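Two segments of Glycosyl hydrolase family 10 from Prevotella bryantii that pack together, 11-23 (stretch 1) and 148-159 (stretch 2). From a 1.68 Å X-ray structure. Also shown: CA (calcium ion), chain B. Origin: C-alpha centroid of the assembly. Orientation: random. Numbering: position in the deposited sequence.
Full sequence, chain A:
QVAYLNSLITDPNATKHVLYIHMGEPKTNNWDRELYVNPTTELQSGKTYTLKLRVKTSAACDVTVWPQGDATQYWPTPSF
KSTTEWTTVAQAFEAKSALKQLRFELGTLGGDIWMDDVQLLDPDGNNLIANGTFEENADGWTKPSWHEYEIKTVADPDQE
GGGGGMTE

Stretch 1, residues 11-23: DPNATKHVLYIHM
Stretch 2 (148-159) EYEIKTVADPDQ

Two antiparallel β-strands, one running from His17 through Met23 and onward, the other ending at Ala155, have directions 142° apart and axes 4.5 Å apart at closest, and the contact buries 793 Å² in all. Gln159, Tyr20, Val18 and Val154 each cover more of it than any other residue.

The register pairs Val18 with Val154 and Tyr20 with Lys152 as hydrogen-bonded pairs, CA atoms 5.5 and 5.2 Å apart; between them Leu19 faces Thr153 in a non-hydrogen-bonded pair, CA to CA 4.6 Å. Val18 N donates to Val154 O (2.8 Å) and Val154 N returns a bond to Val18 O (2.9 Å); Tyr20 N reaches Lys152 O at 2.9 Å, and Lys152 N reaches Tyr20 O at 3.2 Å. Backbone angles are extended, near -138/160 for Val18 and -141/164 for Val154, a conformation that β-branched residues favour.

Both valines (chi1 m) share a sheet face with Tyr20 and Lys152. Val18 CG2 lies 3.9 Å from Val154 CG2, while Tyr20, chi1 t and chi2 63°, sets its CB 3.6 Å from Val154 CG2. The aliphatic part of Lys152 suits the ring's edge, with CD 4.4 Å from Tyr20 CD2, while the end of its chain leads away. Farther along, Ile21 CG2 packs 3.5 Å from Tyr149 CD1.

Past the strand, Asp156 N donates to Lys16 O (2.8 Å), and a type I turn from Asp156 to Gln159 follows. The CA-to-CB bond of Gln159 points toward stretch 1, and with chi1 m, chi2 t and chi3 -62° its amide extends the ladder, offering both donor and acceptor: NE2 donates to Ala14 O at 2.9 Å, and OE1 accepts from Lys16 N at 2.8 Å. Ala14 closes another type I turn, begun at Asp11, through Ala14 N to Asp11 O (3.1 Å).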

# COMPACT_ATOMS: atom_id res chain seq x y z
N ASP A 11 2.75 -7.69 -22.15
CA ASP A 11 2.00 -6.71 -22.92
C ASP A 11 1.83 -5.45 -22.10
O ASP A 11 0.87 -5.35 -21.34
CB ASP A 11 0.64 -7.27 -23.33
CG ASP A 11 -0.15 -6.32 -24.21
OD1 ASP A 11 0.29 -5.17 -24.43
OD2 ASP A 11 -1.22 -6.74 -24.69
N PRO A 12 2.74 -4.50 -22.24
CA PRO A 12 2.76 -3.29 -21.41
C PRO A 12 1.52 -2.41 -21.59
O PRO A 12 1.22 -1.59 -20.71
CB PRO A 12 4.01 -2.54 -21.88
CG PRO A 12 4.86 -3.58 -22.51
CD PRO A 12 3.90 -4.55 -23.14
N ASN A 13 0.80 -2.58 -22.70
CA ASN A 13 -0.34 -1.73 -22.97
C ASN A 13 -1.67 -2.45 -22.76
O ASN A 13 -2.73 -1.88 -23.01
CB ASN A 13 -0.24 -1.14 -24.38
CG ASN A 13 0.98 -0.25 -24.53
OD1 ASN A 13 1.43 0.38 -23.57
ND2 ASN A 13 1.56 -0.23 -25.73
N ALA A 14 -1.62 -3.69 -22.28
CA ALA A 14 -2.81 -4.33 -21.73
C ALA A 14 -3.22 -3.55 -20.49
O ALA A 14 -2.38 -2.97 -19.83
CB ALA A 14 -2.54 -5.79 -21.39
N THR A 15 -4.52 -3.52 -20.21
CA THR A 15 -5.00 -2.74 -19.07
C THR A 15 -4.40 -3.26 -17.77
O THR A 15 -4.47 -4.46 -17.48
CB THR A 15 -6.52 -2.78 -18.98
OG1 THR A 15 -7.07 -2.38 -20.24
CG2 THR A 15 -7.01 -1.82 -17.88
N LYS A 16 -3.79 -2.35 -17.02
CA LYS A 16 -3.27 -2.64 -15.69
C LYS A 16 -4.31 -2.19 -14.68
O LYS A 16 -5.05 -1.25 -14.94
CB LYS A 16 -1.96 -1.91 -15.43
CG LYS A 16 -0.82 -2.24 -16.38
CD LYS A 16 0.36 -1.30 -16.11
CE LYS A 16 1.67 -1.84 -16.68
NZ LYS A 16 1.84 -1.57 -18.14
N HIS A 17 -4.38 -2.87 -13.54
CA HIS A 17 -5.33 -2.47 -12.50
C HIS A 17 -4.59 -2.10 -11.22
O HIS A 17 -3.54 -2.67 -10.91
CB HIS A 17 -6.36 -3.57 -12.26
CG HIS A 17 -7.14 -3.90 -13.49
ND1 HIS A 17 -6.72 -4.86 -14.39
CD2 HIS A 17 -8.27 -3.36 -14.00
CE1 HIS A 17 -7.58 -4.91 -15.39
NE2 HIS A 17 -8.53 -4.01 -15.19
N VAL A 18 -5.14 -1.12 -10.51
CA VAL A 18 -4.46 -0.57 -9.34
C VAL A 18 -5.47 -0.36 -8.22
O VAL A 18 -6.68 -0.31 -8.45
CB VAL A 18 -3.77 0.78 -9.68
CG1 VAL A 18 -2.87 0.63 -10.93
CG2 VAL A 18 -4.80 1.87 -9.92
N LEU A 19 -4.96 -0.25 -7.00
CA LEU A 19 -5.78 0.15 -5.86
C LEU A 19 -6.06 1.65 -5.99
O LEU A 19 -5.16 2.43 -6.30
CB LEU A 19 -5.06 -0.16 -4.54
CG LEU A 19 -5.77 0.24 -3.22
CD1 LEU A 19 -5.26 -0.62 -2.09
CD2 LEU A 19 -5.55 1.71 -2.87
N TYR A 20 -7.31 2.04 -5.76
CA TYR A 20 -7.71 3.44 -5.88
C TYR A 20 -8.57 3.86 -4.71
O TYR A 20 -9.55 3.22 -4.39
CB TYR A 20 -8.48 3.64 -7.18
CG TYR A 20 -9.19 4.97 -7.28
CD1 TYR A 20 -8.48 6.16 -7.28
CD2 TYR A 20 -10.58 5.03 -7.39
CE1 TYR A 20 -9.12 7.38 -7.40
CE2 TYR A 20 -11.23 6.26 -7.50
CZ TYR A 20 -10.49 7.43 -7.50
OH TYR A 20 -11.10 8.65 -7.61
N ILE A 21 -8.19 4.97 -4.08
CA ILE A 21 -9.02 5.56 -3.04
C ILE A 21 -9.32 7.01 -3.39
O ILE A 21 -8.41 7.84 -3.47
CB ILE A 21 -8.36 5.52 -1.66
CG1 ILE A 21 -8.22 4.07 -1.20
CG2 ILE A 21 -9.18 6.33 -0.65
CD1 ILE A 21 -7.44 3.94 0.08
N HIS A 22 -10.59 7.31 -3.61
CA HIS A 22 -11.00 8.70 -3.66
C HIS A 22 -11.12 9.18 -2.22
O HIS A 22 -12.03 8.78 -1.49
CB HIS A 22 -12.32 8.91 -4.39
CG HIS A 22 -12.76 10.34 -4.37
ND1 HIS A 22 -12.00 11.35 -4.92
CD2 HIS A 22 -13.83 10.94 -3.80
CE1 HIS A 22 -12.62 12.51 -4.73
NE2 HIS A 22 -13.73 12.28 -4.06
N MET A 23 -10.19 10.02 -1.80
CA MET A 23 -10.16 10.46 -0.41
C MET A 23 -11.13 11.61 -0.15
O MET A 23 -11.77 11.67 0.89
CB MET A 23 -8.74 10.86 -0.03
CG MET A 23 -7.77 9.67 -0.04
SD MET A 23 -6.08 10.07 0.40
CE MET A 23 -5.59 11.07 -1.01
N GLU A 148 -15.56 6.74 6.12
CA GLU A 148 -16.48 6.77 4.99
C GLU A 148 -15.76 7.05 3.68
O GLU A 148 -15.75 8.18 3.18
CB GLU A 148 -17.58 7.81 5.23
CG GLU A 148 -18.42 7.53 6.47
CD GLU A 148 -19.36 8.67 6.83
OE1 GLU A 148 -19.76 9.42 5.92
OE2 GLU A 148 -19.69 8.81 8.03
N TYR A 149 -15.13 6.02 3.14
CA TYR A 149 -14.55 6.08 1.80
C TYR A 149 -14.62 4.68 1.21
O TYR A 149 -14.89 3.73 1.94
CB TYR A 149 -13.12 6.62 1.84
CG TYR A 149 -12.06 5.69 2.40
CD1 TYR A 149 -11.39 4.79 1.57
CD2 TYR A 149 -11.69 5.74 3.74
CE1 TYR A 149 -10.41 3.95 2.06
CE2 TYR A 149 -10.69 4.89 4.25
CZ TYR A 149 -10.06 4.00 3.38
OH TYR A 149 -9.07 3.16 3.84
N GLU A 150 -14.37 4.55 -0.09
CA GLU A 150 -14.41 3.25 -0.74
C GLU A 150 -13.02 2.79 -1.17
O GLU A 150 -12.28 3.54 -1.78
CB GLU A 150 -15.30 3.28 -1.97
CG GLU A 150 -16.64 3.95 -1.80
CD GLU A 150 -17.30 4.18 -3.14
OE1 GLU A 150 -17.72 5.33 -3.42
OE2 GLU A 150 -17.39 3.20 -3.92
N ILE A 151 -12.70 1.54 -0.87
CA ILE A 151 -11.52 0.89 -1.41
C ILE A 151 -11.91 0.22 -2.72
O ILE A 151 -12.75 -0.68 -2.72
CB ILE A 151 -10.94 -0.15 -0.44
CG1 ILE A 151 -10.63 0.50 0.91
CG2 ILE A 151 -9.72 -0.83 -1.04
CD1 ILE A 151 -10.26 -0.48 2.00
N LYS A 152 -11.33 0.67 -3.82
CA LYS A 152 -11.67 0.15 -5.15
C LYS A 152 -10.43 -0.35 -5.87
O LYS A 152 -9.32 -0.03 -5.48
CB LYS A 152 -12.33 1.23 -6.01
CG LYS A 152 -13.62 1.81 -5.46
CD LYS A 152 -14.24 2.80 -6.44
CE LYS A 152 -14.58 2.14 -7.77
NZ LYS A 152 -15.58 1.03 -7.63
N THR A 153 -10.63 -1.14 -6.92
CA THR A 153 -9.57 -1.35 -7.90
C THR A 153 -10.07 -0.80 -9.22
O THR A 153 -11.25 -0.94 -9.56
CB THR A 153 -9.16 -2.84 -8.06
OG1 THR A 153 -10.29 -3.63 -8.45
CG2 THR A 153 -8.55 -3.39 -6.77
N VAL A 154 -9.18 -0.14 -9.96
CA VAL A 154 -9.57 0.51 -11.20
C VAL A 154 -8.47 0.34 -12.23
O VAL A 154 -7.34 0.01 -11.88
CB VAL A 154 -9.83 2.02 -11.03
CG1 VAL A 154 -10.91 2.28 -9.99
CG2 VAL A 154 -8.54 2.74 -10.66
N ALA A 155 -8.82 0.59 -13.49
CA ALA A 155 -7.82 0.64 -14.54
C ALA A 155 -6.83 1.74 -14.23
O ALA A 155 -7.22 2.82 -13.79
CB ALA A 155 -8.47 0.88 -15.89
N ASP A 156 -5.55 1.46 -14.44
CA ASP A 156 -4.48 2.45 -14.27
C ASP A 156 -4.85 3.75 -15.01
O ASP A 156 -5.10 3.73 -16.21
CB ASP A 156 -3.15 1.86 -14.79
CG ASP A 156 -1.95 2.77 -14.59
OD1 ASP A 156 -2.08 4.02 -14.54
OD2 ASP A 156 -0.81 2.24 -14.51
N PRO A 157 -4.90 4.87 -14.28
CA PRO A 157 -5.40 6.12 -14.87
C PRO A 157 -4.51 6.69 -15.97
O PRO A 157 -5.01 7.42 -16.83
CB PRO A 157 -5.43 7.08 -13.67
CG PRO A 157 -4.45 6.51 -12.70
CD PRO A 157 -4.61 5.02 -12.85
N ASP A 158 -3.22 6.36 -15.96
CA ASP A 158 -2.29 6.98 -16.88
C ASP A 158 -2.00 6.12 -18.10
O ASP A 158 -1.06 6.38 -18.85
CB ASP A 158 -0.99 7.35 -16.16
CG ASP A 158 -1.16 8.56 -15.25
OD1 ASP A 158 -2.19 9.27 -15.38
OD2 ASP A 158 -0.26 8.81 -14.42
N GLN A 159 -2.83 5.10 -18.31
CA GLN A 159 -2.80 4.36 -19.56
C GLN A 159 -3.79 4.99 -20.53
O GLN A 159 -4.85 5.47 -20.11
CB GLN A 159 -3.13 2.89 -19.35
CG GLN A 159 -2.01 2.10 -18.73
CD GLN A 159 -2.33 0.62 -18.70
OE1 GLN A 159 -3.30 0.20 -18.06
NE2 GLN A 159 -1.55 -0.17 -19.43
CA CA B . -1.65 -4.05 -10.93
O HOH W 1 0.08 1.51 -21.34
O HOH W 2 -12.24 5.08 -4.12
O HOH W 3 -14.14 6.97 -1.59
O HOH W 4 0.35 -5.41 -10.78
O HOH W 5 -0.62 -3.70 -13.12